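Local coordinates for protein 5-cytosine DNA methyltransferase (PDB 3QV2) that probably transfers methyl groups from S-adenosyl-L-methionine to carbon 5 of cytosine in tRNA or DNA, as a Dnmt2-type member of the C5-methyltransferase family, at residues S248-E254 with K269-F274; K49-F55 with N288-I293. All coordinates share one frame. Residues are numbered along the deposited sequence.

Interaction 1 of 2, residues S248-E254 with K269-F274; sequences SIYCPIE and KNLRYF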
loop_
_atom_site.group_PDB
_atom_site.type_symbol
_atom_site.label_atom_id
_atom_site.label_comp_id
_atom_site.label_asym_id
_atom_site.label_seq_id
_atom_site.Cartn_x
_atom_site.Cartn_y
_atom_site.Cartn_z
ATOM N N SER A 248 4.926 14.133 5.921
ATOM C CA SER A 248 4.868 15.275 6.824
ATOM C C SER A 248 5.609 14.977 8.122
ATOM O O SER A 248 5.913 13.822 8.422
ATOM C CB SER A 248 3.413 15.632 7.139
ATOM O OG SER A 248 2.668 15.873 5.958
ATOM N N ILE A 249 5.905 16.025 8.884
ATOM C CA ILE A 249 6.424 15.869 10.240
ATOM C C ILE A 249 5.453 16.506 11.229
ATOM O O ILE A 249 4.568 17.264 10.835
ATOM C CB ILE A 249 7.827 16.481 10.407
ATOM C CG1 ILE A 249 7.815 17.968 10.044
ATOM C CG2 ILE A 249 8.841 15.724 9.560
ATOM C CD1 ILE A 249 9.144 18.655 10.277
ATOM N N TYR A 250 5.623 16.202 12.511
ATOM C CA TYR A 250 4.627 16.566 13.513
ATOM C C TYR A 250 5.092 17.627 14.508
ATOM O O TYR A 250 6.220 17.589 14.999
ATOM C CB TYR A 250 4.156 15.315 14.260
ATOM C CG TYR A 250 3.233 15.591 15.425
ATOM C CD1 TYR A 250 1.982 16.158 15.227
ATOM C CD2 TYR A 250 3.606 15.266 16.722
ATOM C CE1 TYR A 250 1.131 16.406 16.290
ATOM C CE2 TYR A 250 2.763 15.508 17.791
ATOM C CZ TYR A 250 1.528 16.079 17.569
ATOM O OH TYR A 250 0.685 16.323 18.628
ATOM N N CYS A 251 4.200 18.572 14.797
ATOM C CA CYS A 251 4.431 19.580 15.825
ATOM C C CYS A 251 3.481 19.338 16.992
ATOM O O CYS A 251 2.265 19.459 16.842
ATOM C CB CYS A 251 4.218 20.986 15.257
ATOM S SG CYS A 251 4.491 22.326 16.445
ATOM N N PRO A 252 4.039 18.994 18.161
ATOM C CA PRO A 252 3.264 18.637 19.351
ATOM C C PRO A 252 2.866 19.862 20.167
ATOM O O PRO A 252 2.177 19.728 21.178
ATOM C CB PRO A 252 4.245 17.772 20.159
ATOM C CG PRO A 252 5.590 17.856 19.427
ATOM C CD PRO A 252 5.482 18.959 18.432
ATOM N N ILE A 253 3.300 21.039 19.730
ATOM C CA ILE A 253 3.020 22.272 20.457
ATOM C C ILE A 253 1.719 22.934 20.005
ATOM O O ILE A 253 1.027 23.566 20.803
ATOM C CB ILE A 253 4.195 23.274 20.344
ATOM C CG1 ILE A 253 5.112 23.160 21.564
ATOM C CG2 ILE A 253 3.678 24.699 20.215
ATOM C CD1 ILE A 253 5.694 21.775 21.772
ATOM N N GLU A 254 1.379 22.777 18.730
ATOM C CA GLU A 254 0.191 23.427 18.185
ATOM C C GLU A 254 -0.802 22.438 17.589
ATOM O O GLU A 254 -0.432 21.601 16.766
ATOM C CB GLU A 254 0.588 24.453 17.122
ATOM C CG GLU A 254 1.435 25.596 17.646
ATOM C CD GLU A 254 1.911 26.521 16.543
ATOM O OE1 GLU A 254 2.012 26.068 15.383
ATOM O OE2 GLU A 254 2.182 27.703 16.838
ATOM N N LYS A 269 9.637 24.274 18.371
ATOM C CA LYS A 269 8.285 23.755 18.229
ATOM C C LYS A 269 8.309 22.238 18.376
ATOM O O LYS A 269 7.349 21.548 18.029
ATOM C CB LYS A 269 7.685 24.170 16.884
ATOM C CG LYS A 269 7.796 25.664 16.606
ATOM C CD LYS A 269 7.117 26.063 15.303
ATOM C CE LYS A 269 5.604 26.125 15.453
ATOM N NZ LYS A 269 4.962 26.864 14.329
ATOM N N ASN A 270 9.427 21.732 18.892
ATOM C CA ASN A 270 9.591 20.309 19.174
ATOM C C ASN A 270 9.216 19.397 18.009
ATOM O O ASN A 270 8.619 18.339 18.208
ATOM C CB ASN A 270 8.799 19.922 20.424
ATOM C CG ASN A 270 9.303 20.621 21.672
ATOM O OD1 ASN A 270 9.040 21.805 21.883
ATOM N ND2 ASN A 270 10.030 19.889 22.508
ATOM N N LEU A 271 9.576 19.804 16.796
ATOM C CA LEU A 271 9.259 19.031 15.601
ATOM C C LEU A 271 9.930 17.661 15.627
ATOM O O LEU A 271 11.066 17.528 16.080
ATOM C CB LEU A 271 9.680 19.795 14.344
ATOM C CG LEU A 271 9.070 21.186 14.168
ATOM C CD1 LEU A 271 9.571 21.836 12.888
ATOM C CD2 LEU A 271 7.550 21.111 14.181
ATOM N N ARG A 272 9.220 16.646 15.142
ATOM C CA ARG A 272 9.766 15.296 15.063
ATOM C C ARG A 272 9.146 14.536 13.900
ATOM O O ARG A 272 8.049 14.864 13.449
ATOM C CB ARG A 272 9.508 14.529 16.363
ATOM C CG ARG A 272 8.044 14.202 16.616
ATOM C CD ARG A 272 7.885 13.218 17.766
ATOM N NE ARG A 272 6.483 13.007 18.116
ATOM C CZ ARG A 272 5.716 12.052 17.599
ATOM N NH1 ARG A 272 6.212 11.211 16.702
ATOM N NH2 ARG A 272 4.451 11.938 17.979
ATOM N N TYR A 273 9.853 13.521 13.414
ATOM C CA TYR A 273 9.284 12.623 12.423
ATOM C C TYR A 273 8.251 11.744 13.105
ATOM O O TYR A 273 8.331 11.500 14.309
ATOM C CB TYR A 273 10.359 11.727 11.804
ATOM C CG TYR A 273 11.515 12.465 11.168
ATOM C CD1 TYR A 273 11.373 13.096 9.940
ATOM C CD2 TYR A 273 12.756 12.512 11.788
ATOM C CE1 TYR A 273 12.432 13.764 9.353
ATOM C CE2 TYR A 273 13.820 13.175 11.212
ATOM C CZ TYR A 273 13.653 13.800 9.995
ATOM O OH TYR A 273 14.714 14.460 9.423
ATOM N N PHE A 274 7.276 11.272 12.339
ATOM C CA PHE A 274 6.381 10.240 12.833
ATOM C C PHE A 274 7.174 8.945 12.952
ATOM O O PHE A 274 8.031 8.658 12.115
ATOM C CB PHE A 274 5.196 10.047 11.888
ATOM C CG PHE A 274 4.227 11.199 11.882
ATOM C CD1 PHE A 274 3.262 11.313 12.870
ATOM C CD2 PHE A 274 4.270 12.159 10.883
ATOM C CE1 PHE A 274 2.364 12.364 12.869
ATOM C CE2 PHE A 274 3.374 13.214 10.874
ATOM C CZ PHE A 274 2.419 13.316 11.870
#
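A single antiparallel bridge, Tyr250 with Arg272, sets the register between a short strand and an extended loop, and side-chain packing supplies the rest. Residues 248-254 and 269-274 run in opposite directions, with Ile249 facing Tyr273 and Cys251 facing Leu271; in the hydrogen-bonded pair between them, Tyr250 N donates to Arg272 O at 2.9 Å, almost linearly, and Arg272 N returns a bond to Tyr250 O at 3.1 Å. The same carbonyl receives a CA-H...O contact, Leu271 CA lying 3.4 Å from Tyr250 O. Beyond Cys251 the pairing gives way to looser packing, with Pro252 CD 3.2 Å from Asn270 O.

On the face carrying Ile249 and Cys251, Cys251 CB meets Leu271 CD2 at 3.5 Å, and Ile249 CG2 touches Tyr273 CD1 at 3.7 Å. On the other, Tyr250 packs against Phe274, its CB over the ring face in a CH-pi contact 4.0 Å from the Phe274 centroid. The Arg272 guanidinium turns one face to Tyr250, with Arg272 NH2 3.7 Å from Tyr250 CD2, while forming a salt bridge with Glu278. Lys269 NZ reaches Glu254 OE1 at 3.2 Å, a salt bridge whose hydrogen bond is weak; OE1 also accepts from Ile258 N.

Strand 249-251 pairs in parallel with strand 224-226, and Ile224 packs against Ile249, Cys251 and Leu271. Backbone bonds from Leu271 to Ile210 and from Tyr273 to Tyr208 hold the other segment before helix 276-282. The contact thus belongs to the smaller lobe, apart from the Rossmann-like sheet of the catalytic domain and consistent with the target-recognition domain of C5-methyltransferases.

Interaction 2 of 2, residues K49-F55 with N288-I293; sequences KIYSKNF and NFTTQI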
loop_
_atom_site.group_PDB
_atom_site.type_symbol
_atom_site.label_atom_id
_atom_site.label_comp_id
_atom_site.label_asym_id
_atom_site.label_seq_id
_atom_site.Cartn_x
_atom_site.Cartn_y
_atom_site.Cartn_z
ATOM N N LYS A 49 10.771 -10.815 6.305
ATOM C CA LYS A 49 10.996 -10.985 7.737
ATOM C C LYS A 49 9.877 -10.356 8.559
ATOM O O LYS A 49 9.446 -10.918 9.565
ATOM C CB LYS A 49 12.358 -10.419 8.148
ATOM C CG LYS A 49 13.459 -11.467 8.209
ATOM C CD LYS A 49 14.731 -10.996 7.521
ATOM C CE LYS A 49 15.301 -9.753 8.182
ATOM N NZ LYS A 49 16.574 -9.327 7.536
ATOM N N ILE A 50 9.407 -9.193 8.122
ATOM C CA ILE A 50 8.286 -8.535 8.780
ATOM C C ILE A 50 7.007 -9.341 8.582
ATOM O O ILE A 50 6.244 -9.559 9.524
ATOM C CB ILE A 50 8.079 -7.106 8.248
ATOM C CG1 ILE A 50 9.305 -6.239 8.553
ATOM C CG2 ILE A 50 6.817 -6.498 8.844
ATOM C CD1 ILE A 50 9.163 -4.804 8.102
ATOM N N TYR A 51 6.783 -9.792 7.350
ATOM C CA TYR A 51 5.609 -10.594 7.030
ATOM C C TYR A 51 5.560 -11.849 7.895
ATOM O O TYR A 51 4.561 -12.117 8.559
ATOM C CB TYR A 51 5.610 -10.978 5.549
ATOM C CG TYR A 51 4.317 -11.605 5.079
ATOM C CD1 TYR A 51 3.380 -10.863 4.371
ATOM C CD2 TYR A 51 4.030 -12.936 5.349
ATOM C CE1 TYR A 51 2.196 -11.430 3.943
ATOM C CE2 TYR A 51 2.848 -13.511 4.925
ATOM C CZ TYR A 51 1.935 -12.754 4.222
ATOM O OH TYR A 51 0.754 -13.313 3.793
ATOM N N SER A 52 6.649 -12.611 7.879
ATOM C CA SER A 52 6.733 -13.854 8.637
ATOM C C SER A 52 6.591 -13.612 10.138
ATOM O O SER A 52 5.964 -14.399 10.844
ATOM C CB SER A 52 8.047 -14.577 8.336
ATOM O OG SER A 52 8.099 -15.000 6.983
ATOM N N LYS A 53 7.176 -12.520 10.620
ATOM C CA LYS A 53 7.082 -12.162 12.033
ATOM C C LYS A 53 5.633 -11.971 12.472
ATOM O O LYS A 53 5.240 -12.412 13.552
ATOM C CB LYS A 53 7.884 -10.892 12.323
ATOM C CG LYS A 53 7.587 -10.255 13.676
ATOM C CD LYS A 53 8.030 -11.136 14.833
ATOM C CE LYS A 53 7.757 -10.462 16.170
ATOM N NZ LYS A 53 8.275 -11.255 17.320
ATOM N N ASN A 54 4.844 -11.314 11.628
ATOM C CA ASN A 54 3.458 -11.000 11.962
ATOM C C ASN A 54 2.457 -12.100 11.603
ATOM O O ASN A 54 1.469 -12.299 12.308
ATOM C CB ASN A 54 3.039 -9.679 11.311
ATOM C CG ASN A 54 3.744 -8.481 11.918
ATOM O OD1 ASN A 54 3.305 -7.938 12.931
ATOM N ND2 ASN A 54 4.843 -8.063 11.302
ATOM N N PHE A 55 2.714 -12.813 10.511
ATOM C CA PHE A 55 1.764 -13.808 10.021
ATOM C C PHE A 55 2.217 -15.248 10.254
ATOM O O PHE A 55 1.489 -16.191 9.943
ATOM C CB PHE A 55 1.451 -13.570 8.541
ATOM C CG PHE A 55 0.782 -12.250 8.273
ATOM C CD1 PHE A 55 -0.535 -12.042 8.646
ATOM C CD2 PHE A 55 1.470 -11.218 7.656
ATOM C CE1 PHE A 55 -1.156 -10.830 8.406
ATOM C CE2 PHE A 55 0.853 -10.002 7.412
ATOM C CZ PHE A 55 -0.461 -9.809 7.789
ATOM N N ASN A 288 -1.801 -5.098 16.730
ATOM C CA ASN A 288 -0.757 -6.052 17.086
ATOM C C ASN A 288 0.305 -6.217 16.007
ATOM O O ASN A 288 1.393 -6.744 16.270
ATOM C CB ASN A 288 -1.361 -7.406 17.458
ATOM C CG ASN A 288 -1.863 -7.439 18.882
ATOM O OD1 ASN A 288 -1.284 -6.809 19.766
ATOM N ND2 ASN A 288 -2.948 -8.168 19.115
ATOM N N PHE A 289 -0.009 -5.773 14.794
ATOM C CA PHE A 289 0.974 -5.785 13.719
ATOM C C PHE A 289 2.082 -4.789 14.040
ATOM O O PHE A 289 1.815 -3.691 14.523
ATOM C CB PHE A 289 0.315 -5.431 12.385
ATOM C CG PHE A 289 1.256 -5.475 11.215
ATOM C CD1 PHE A 289 1.314 -6.592 10.392
ATOM C CD2 PHE A 289 2.089 -4.400 10.936
ATOM C CE1 PHE A 289 2.185 -6.632 9.316
ATOM C CE2 PHE A 289 2.959 -4.440 9.862
ATOM C CZ PHE A 289 3.006 -5.557 9.053
ATOM N N THR A 290 3.326 -5.175 13.775
ATOM C CA THR A 290 4.462 -4.299 14.038
ATOM C C THR A 290 5.615 -4.525 13.061
ATOM O O THR A 290 5.939 -5.662 12.717
ATOM C CB THR A 290 4.980 -4.463 15.484
ATOM O OG1 THR A 290 6.104 -3.599 15.695
ATOM C CG2 THR A 290 5.397 -5.904 15.745
ATOM N N THR A 291 6.223 -3.433 12.613
ATOM C CA THR A 291 7.404 -3.501 11.762
ATOM C C THR A 291 8.646 -3.539 12.643
ATOM O O THR A 291 9.768 -3.683 12.154
ATOM C CB THR A 291 7.493 -2.286 10.830
ATOM O OG1 THR A 291 7.642 -1.094 11.612
ATOM C CG2 THR A 291 6.238 -2.173 9.977
ATOM N N GLN A 292 8.430 -3.406 13.948
ATOM C CA GLN A 292 9.517 -3.414 14.919
ATOM C C GLN A 292 10.073 -4.821 15.102
ATOM O O GLN A 292 10.072 -5.360 16.208
ATOM C CB GLN A 292 9.038 -2.865 16.265
ATOM C CG GLN A 292 10.154 -2.600 17.263
ATOM C CD GLN A 292 11.036 -1.435 16.858
ATOM O OE1 GLN A 292 10.782 -0.292 17.233
ATOM N NE2 GLN A 292 12.080 -1.721 16.089
ATOM N N ILE A 293 10.538 -5.414 14.008
ATOM C CA ILE A 293 11.182 -6.717 14.063
ATOM C C ILE A 293 12.593 -6.546 14.601
ATOM O O ILE A 293 13.306 -5.625 14.207
ATOM C CB ILE A 293 11.247 -7.381 12.675
ATOM C CG1 ILE A 293 9.927 -8.081 12.355
ATOM C CG2 ILE A 293 12.388 -8.384 12.614
ATOM C CD1 ILE A 293 8.731 -7.159 12.320
#
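Where a loop without regular structure must lie along a helix, one asparagine can do the work of a strand edge. Asn54, near the end of helix 45-55, projects toward residues 288-293, and its side-chain amide pairs with both backbone polar atoms of Thr290: Thr290 N donates to Asn54 OD1 at 2.9 Å, and Asn54 ND2 donates to Thr290 O at 3.0 Å. Asn54 ND2 also bonds Ile50 O, 2.7 Å away.

Hydrophobic bumps flank this polar clasp. Phe289 lays one ring face against Asn54, its CD1 being 3.4 Å from Asn54 CG, and presents its edge to Phe55; Phe289 CE1 lies 4.1 Å from Phe55 CE2. Ile293 fits the hollow between Ile50 and Lys53: its CD1 is 3.9 Å from Ile50 CG1, and its CG1 is 3.5 Å from Lys53 CG. Ile50 fills the space bordered by Phe289, Thr291 and Ile293. The loop's bend is shaped by an ST turn, Gln292 N to Thr290 OG1, and an inverse gamma turn centred on Gln292.

The packing joins a helix of the Rossmann-like SAM-binding domain to the loop before helix 298-306. Ile50 also touches Ile20, a residue that binds S-adenosyl-L-homocysteine, so the contact backs the cofactor pocket.

How the interactions relate
Two ways of holding irregular chain in place appear here at different distances from the cofactor. Interaction 2 lies beside the pocket, the Phe289 side chain being about 7 Å from bound S-adenosyl-L-homocysteine, whereas interaction 1 sits away from the annotated sites, its centre 24 Å from the centre of the chain. Their centres are 27 Å apart and their nearest atoms about 10 Å, so they do not touch. In sequence, interaction 1 is a local closure across 14 residues; interaction 2 bridges 232 and encloses it. Helix 276-282 follows residues 269-274 and precedes residues 288-293, linking the small lobe to the SAM-binding domain.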